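Local coordinates for transaminase (Bacillus megaterium, PDB 5G0A), which probably transfers amino groups between amines and carbonyl compounds with S-selectivity, using pyridoxal-5'-phosphate as its cofactor, at residues R160-R165 / V402-N407; P193-F198 / V238-G243. All blocks are in the same frame, centred on the assembly; numbering follows the deposited sequence.

How the contacts relate
Contacts 1 and 2 both belong to the class-III aminotransferase fold and lie on the same side of the chain's centre, their centres about 12 Å apart. Along the sequence, both segments of contact 2 fall between those of contact 1. They touch directly through 238-243: Arg406 NE of contact 1 lies 2.9 Å from Gly243 O of contact 2, probably as a hydrogen bond, while Leu161 CD2 packs on Ala242 CB at 3.5 Å. The cofactor is near both, with the side chains of Leu161 and Gln240 about 9 and 8 Å from a bound pyridoxal-5'-phosphate. Each contact also touches the second subunit.

Contact 1: R160-R165 / V402-N407; sequences RLRSYR and VKLDRN
Two loops of the class-III aminotransferase fold meet at a subunit interface, where Arg162, in the loop after helix 153-157, reaches Asn407 in the loop leading to helix 418-427. The single direct hydrogen bond runs from Arg162 NH1 to Asn407 O, 2.8 Å long. The carbonyl meets the guanidinium at its edge, close to its plane, with NH1 almost straight ahead of the C=O bond (174°). Arg162 spans the gap because CG is anti to the backbone N (chi1 -168°) and the chain stays extended as far as NE; its aliphatic CD also lies 3.4 Å from Asn407 O. Arginine suits the place, joining a long apolar stem to a flat donor head, whose NH2 makes a long, weak ion pair with Glu229 of the second subunit. Two waters complete the seam. One accepts from Arg162 N and lies within bonding distance of Arg406 O (2.7 Å) and Asn407 OD1. Ser163 suits its place because its short hydroxyl arm donates through OG to the other water (2.7 Å), which in turn donates to that same Arg406 O. The methyl Leu161 CD1 comes within 4.0 Å of Arg406 O, a loose van der Waals approach. The Arg406 side chain turns elsewhere, giving a hydrogen bond to Ser244 O and a salt bridge to Asp405 OD2, while the Asn407 amide binds Asn225 of the second subunit through OD1. An alanine in place of Arg162 would probably leave Asn407 O without its direct donor from this loop and Glu229 of the second subunit without its weak, long ion-pair partner. Water-bridged loops, clasped by one arginine-to-carbonyl bond, here form part of the subunit interface of a PLP-dependent aminotransferase.

Contact 2: P193-F198 / V238-G243; sequences PSPNMF and VSQGAG
Van der Waals packing alone joins the segments directly: Gln240 extends its side chain toward Ser194 and Pro195, and its amide meets both. Ser194 CB lies 4.4 Å from Gln240 NE2, and Pro195 CD lies 4.3 Å from Gln240 OE1. The reach comes from an extended middle torsion (chi2 170°), which carries the amide well clear of its own backbone.

The polar bonds of that amide lead to a third loop. Gln240 NE2 donates to Asp147 OD1 and to Glu145 O, consistent with both its hydrogens being used; glutamine suits a buried place where one flat head must give two bonds.

Backbone structure shapes the other partner. Residues Ser194 to Met197 form a type I beta turn, closed by Met197 N to Ser194 O at 3.2 Å, and Pro195 fits its second position because the ring fixes phi near -58°. Pro195 and Gln240 both also pack on Arg144 of strand 140-144.

The two loops follow the parallel strands 189-192 and 231-236, which flank 140-144 in the seven-stranded sheet, an arrangement characteristic of the large, cofactor-binding domain of fold-type I PLP enzymes.

Contact 1: R160-R165 / V402-N407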
loop_
_atom_site.group_PDB
_atom_site.type_symbol
_atom_site.label_atom_id
_atom_site.label_comp_id
_atom_site.label_asym_id
_atom_site.label_seq_id
_atom_site.Cartn_x
_atom_site.Cartn_y
_atom_site.Cartn_z
ATOM N N ARG B 160 -14.785 -1.947 -8.873
ATOM C CA ARG B 160 -15.465 -1.142 -7.850
ATOM C C ARG B 160 -16.960 -1.480 -7.814
ATOM O O ARG B 160 -17.824 -0.621 -7.683
ATOM C CB ARG B 160 -15.215 0.359 -8.076
ATOM C CG ARG B 160 -13.762 0.794 -7.981
ATOM C CD ARG B 160 -13.103 0.411 -6.662
ATOM N NE ARG B 160 -14.022 0.498 -5.532
ATOM C CZ ARG B 160 -13.871 -0.143 -4.373
ATOM N NH1 ARG B 160 -12.802 -0.899 -4.147
ATOM N NH2 ARG B 160 -14.793 -0.028 -3.428
ATOM N N LEU B 161 -17.244 -2.769 -7.937
ATOM C CA LEU B 161 -18.604 -3.270 -7.820
ATOM C C LEU B 161 -18.643 -3.981 -6.482
ATOM O O LEU B 161 -18.061 -5.045 -6.337
ATOM C CB LEU B 161 -18.917 -4.234 -8.981
ATOM C CG LEU B 161 -20.376 -4.687 -9.095
ATOM C CD1 LEU B 161 -21.285 -3.496 -9.343
ATOM C CD2 LEU B 161 -20.517 -5.714 -10.206
ATOM N N ARG B 162 -19.311 -3.363 -5.501
ATOM C CA ARG B 162 -19.212 -3.744 -4.083
ATOM C C ARG B 162 -19.520 -5.215 -3.806
ATOM O O ARG B 162 -18.898 -5.844 -2.942
ATOM C CB ARG B 162 -20.182 -2.880 -3.269
ATOM C CG ARG B 162 -19.994 -2.964 -1.773
ATOM C CD ARG B 162 -20.947 -2.001 -1.091
ATOM N NE ARG B 162 -20.857 -2.103 0.362
ATOM C CZ ARG B 162 -21.848 -1.792 1.193
ATOM N NH1 ARG B 162 -23.031 -1.399 0.710
ATOM N NH2 ARG B 162 -21.661 -1.895 2.511
ATOM N N SER B 163 -20.477 -5.746 -4.560
ATOM C CA SER B 163 -21.026 -7.073 -4.340
ATOM C C SER B 163 -20.254 -8.184 -5.041
ATOM O O SER B 163 -20.640 -9.347 -4.967
ATOM C CB SER B 163 -22.493 -7.112 -4.815
ATOM O OG SER B 163 -22.628 -6.627 -6.150
ATOM N N TYR B 164 -19.161 -7.831 -5.710
ATOM C CA TYR B 164 -18.420 -8.814 -6.479
ATOM C C TYR B 164 -16.919 -8.779 -6.215
ATOM O O TYR B 164 -16.127 -9.107 -7.095
ATOM C CB TYR B 164 -18.748 -8.662 -7.979
ATOM C CG TYR B 164 -20.054 -9.335 -8.326
ATOM C CD1 TYR B 164 -20.086 -10.689 -8.665
ATOM C CD2 TYR B 164 -21.257 -8.636 -8.273
ATOM C CE1 TYR B 164 -21.282 -11.321 -8.961
ATOM C CE2 TYR B 164 -22.459 -9.264 -8.578
ATOM C CZ TYR B 164 -22.460 -10.603 -8.909
ATOM O OH TYR B 164 -23.637 -11.248 -9.207
ATOM N N ARG B 165 -16.530 -8.441 -4.984
ATOM C CA ARG B 165 -15.117 -8.329 -4.656
ATOM C C ARG B 165 -14.612 -9.455 -3.739
ATOM O O ARG B 165 -13.686 -9.260 -2.957
ATOM C CB ARG B 165 -14.838 -6.941 -4.059
ATOM C CG ARG B 165 -14.914 -5.802 -5.074
ATOM C CD ARG B 165 -14.735 -4.435 -4.404
ATOM N NE ARG B 165 -13.581 -4.423 -3.502
ATOM C CZ ARG B 165 -12.310 -4.379 -3.899
ATOM N NH1 ARG B 165 -12.018 -4.276 -5.186
ATOM N NH2 ARG B 165 -11.332 -4.410 -2.995
ATOM N N VAL B 402 -34.993 -1.109 -4.554
ATOM C CA VAL B 402 -33.838 -1.324 -3.686
ATOM C C VAL B 402 -32.950 -0.083 -3.717
ATOM O O VAL B 402 -32.250 0.161 -4.697
ATOM C CB VAL B 402 -33.059 -2.607 -4.072
ATOM C CG1 VAL B 402 -31.829 -2.788 -3.195
ATOM C CG2 VAL B 402 -33.958 -3.828 -3.960
ATOM N N LYS B 403 -32.995 0.698 -2.638
ATOM C CA LYS B 403 -32.376 2.032 -2.615
ATOM C C LYS B 403 -30.869 2.018 -2.867
ATOM O O LYS B 403 -30.368 2.855 -3.615
ATOM C CB LYS B 403 -32.669 2.766 -1.300
ATOM C CG LYS B 403 -32.464 4.271 -1.403
ATOM C CD LYS B 403 -32.210 4.930 -0.055
ATOM C CE LYS B 403 -32.128 6.441 -0.217
ATOM N NZ LYS B 403 -31.417 7.098 0.910
ATOM N N LEU B 404 -30.159 1.078 -2.237
ATOM C CA LEU B 404 -28.702 0.947 -2.418
ATOM C C LEU B 404 -28.305 0.606 -3.851
ATOM O O LEU B 404 -27.151 0.806 -4.232
ATOM C CB LEU B 404 -28.092 -0.064 -1.431
ATOM C CG LEU B 404 -27.633 0.399 -0.037
ATOM C CD1 LEU B 404 -27.397 -0.801 0.880
ATOM C CD2 LEU B 404 -26.385 1.279 -0.092
ATOM N N ASP B 405 -29.263 0.112 -4.640
ATOM C CA ASP B 405 -29.076 -0.120 -6.084
ATOM C C ASP B 405 -27.752 -0.862 -6.325
ATOM O O ASP B 405 -27.548 -1.929 -5.754
ATOM C CB ASP B 405 -29.179 1.195 -6.869
ATOM C CG ASP B 405 -29.291 0.985 -8.379
ATOM O OD1 ASP B 405 -30.107 0.144 -8.830
ATOM O OD2 ASP B 405 -28.574 1.690 -9.117
ATOM N N ARG B 406 -26.848 -0.285 -7.109
ATOM C CA ARG B 406 -25.633 -0.993 -7.507
ATOM C C ARG B 406 -24.593 -1.037 -6.380
ATOM O O ARG B 406 -23.529 -1.650 -6.533
ATOM C CB ARG B 406 -25.061 -0.412 -8.809
ATOM C CG ARG B 406 -25.931 -0.662 -10.047
ATOM C CD ARG B 406 -25.525 0.252 -11.202
ATOM N NE ARG B 406 -26.329 0.013 -12.400
ATOM C CZ ARG B 406 -27.478 0.626 -12.686
ATOM N NH1 ARG B 406 -27.981 1.541 -11.860
ATOM N NH2 ARG B 406 -28.126 0.332 -13.813
ATOM N N ASN B 407 -24.915 -0.400 -5.250
ATOM C CA ASN B 407 -24.098 -0.478 -4.035
ATOM C C ASN B 407 -24.652 -1.484 -3.021
ATOM O O ASN B 407 -24.227 -1.502 -1.866
ATOM C CB ASN B 407 -23.900 0.914 -3.395
ATOM C CG ASN B 407 -22.769 1.699 -4.040
ATOM O OD1 ASN B 407 -21.815 1.114 -4.546
ATOM N ND2 ASN B 407 -22.871 3.036 -4.026
HETATM O O HOH W 1 -20.898 -1.101 -6.487
HETATM O O HOH W 2 -22.889 -4.015 -5.392
#

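Contact 2: P193-F198 / V238-G243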
loop_
_atom_site.group_PDB
_atom_site.type_symbol
_atom_site.label_atom_id
_atom_site.label_comp_id
_atom_site.label_asym_id
_atom_site.label_seq_id
_atom_site.Cartn_x
_atom_site.Cartn_y
_atom_site.Cartn_z
ATOM N N PRO B 193 -15.960 8.728 -11.439
ATOM C CA PRO B 193 -17.414 8.506 -11.443
ATOM C C PRO B 193 -17.874 7.546 -12.540
ATOM O O PRO B 193 -17.248 7.438 -13.591
ATOM C CB PRO B 193 -18.012 9.904 -11.672
ATOM C CG PRO B 193 -16.867 10.834 -11.919
ATOM C CD PRO B 193 -15.587 10.154 -11.554
ATOM N N SER B 194 -18.955 6.834 -12.280
ATOM C CA SER B 194 -19.564 6.045 -13.332
ATOM C C SER B 194 -20.103 7.001 -14.418
ATOM O O SER B 194 -20.425 8.167 -14.123
ATOM C CB SER B 194 -20.683 5.184 -12.750
ATOM O OG SER B 194 -21.746 5.980 -12.295
ATOM N N PRO B 195 -20.216 6.517 -15.663
ATOM C CA PRO B 195 -20.783 7.354 -16.724
ATOM C C PRO B 195 -22.203 7.852 -16.449
ATOM O O PRO B 195 -22.614 8.856 -17.028
ATOM C CB PRO B 195 -20.815 6.407 -17.931
ATOM C CG PRO B 195 -19.734 5.434 -17.666
ATOM C CD PRO B 195 -19.779 5.201 -16.180
ATOM N N ASN B 196 -22.942 7.155 -15.591
ATOM C CA ASN B 196 -24.350 7.465 -15.330
ATOM C C ASN B 196 -24.589 8.243 -14.036
ATOM O O ASN B 196 -25.732 8.386 -13.598
ATOM C CB ASN B 196 -25.183 6.177 -15.296
ATOM C CG ASN B 196 -25.567 5.679 -16.683
ATOM O OD1 ASN B 196 -25.311 6.336 -17.698
ATOM N ND2 ASN B 196 -26.201 4.513 -16.730
ATOM N N MET B 197 -23.514 8.733 -13.429
ATOM C CA MET B 197 -23.569 9.235 -12.053
ATOM C C MET B 197 -24.323 10.555 -11.885
ATOM O O MET B 197 -25.020 10.744 -10.883
ATOM C CB MET B 197 -22.153 9.355 -11.475
ATOM C CG MET B 197 -22.103 9.345 -9.956
ATOM S SD MET B 197 -20.514 8.782 -9.319
ATOM C CE MET B 197 -20.830 8.849 -7.553
ATOM N N PHE B 198 -24.178 11.460 -12.850
ATOM C CA PHE B 198 -24.826 12.772 -12.778
ATOM C C PHE B 198 -25.977 12.920 -13.775
ATOM O O PHE B 198 -25.761 13.310 -14.924
ATOM C CB PHE B 198 -23.795 13.876 -12.996
ATOM C CG PHE B 198 -22.582 13.741 -12.117
ATOM C CD1 PHE B 198 -22.674 13.967 -10.746
ATOM C CD2 PHE B 198 -21.359 13.349 -12.656
ATOM C CE1 PHE B 198 -21.558 13.827 -9.932
ATOM C CE2 PHE B 198 -20.238 13.210 -11.849
ATOM C CZ PHE B 198 -20.338 13.454 -10.488
ATOM N N VAL B 238 -17.406 -0.482 -22.008
ATOM C CA VAL B 238 -18.304 0.450 -22.728
ATOM C C VAL B 238 -19.732 0.285 -22.235
ATOM O O VAL B 238 -20.528 1.222 -22.268
ATOM C CB VAL B 238 -18.262 0.331 -24.262
ATOM C CG1 VAL B 238 -16.870 0.613 -24.803
ATOM C CG2 VAL B 238 -18.842 -1.003 -24.745
ATOM N N SER B 239 -20.062 -0.921 -21.810
ATOM C CA SER B 239 -21.310 -1.166 -21.136
ATOM C C SER B 239 -20.914 -1.946 -19.909
ATOM O O SER B 239 -20.317 -3.025 -20.030
ATOM C CB SER B 239 -22.240 -1.992 -22.033
ATOM O OG SER B 239 -23.439 -2.319 -21.364
ATOM N N GLN B 240 -21.202 -1.401 -18.728
ATOM C CA GLN B 240 -20.851 -2.100 -17.489
ATOM C C GLN B 240 -21.647 -3.393 -17.450
ATOM O O GLN B 240 -22.880 -3.363 -17.479
ATOM C CB GLN B 240 -21.083 -1.208 -16.261
ATOM C CG GLN B 240 -19.992 -0.142 -16.120
ATOM C CD GLN B 240 -20.300 0.907 -15.065
ATOM O OE1 GLN B 240 -21.434 1.406 -14.966
ATOM N NE2 GLN B 240 -19.281 1.274 -14.283
ATOM N N GLY B 241 -20.926 -4.518 -17.438
ATOM C CA GLY B 241 -21.517 -5.850 -17.593
ATOM C C GLY B 241 -22.222 -6.280 -16.331
ATOM O O GLY B 241 -23.444 -6.152 -16.219
ATOM N N ALA B 242 -21.457 -6.775 -15.364
ATOM C CA ALA B 242 -22.009 -7.081 -14.044
ATOM C C ALA B 242 -22.663 -5.838 -13.429
ATOM O O ALA B 242 -23.727 -5.928 -12.790
ATOM C CB ALA B 242 -20.925 -7.633 -13.124
ATOM N N GLY B 243 -22.042 -4.677 -13.646
ATOM C CA GLY B 243 -22.564 -3.400 -13.116
ATOM C C GLY B 243 -23.850 -2.940 -13.790
ATOM O O GLY B 243 -24.549 -2.049 -13.276
#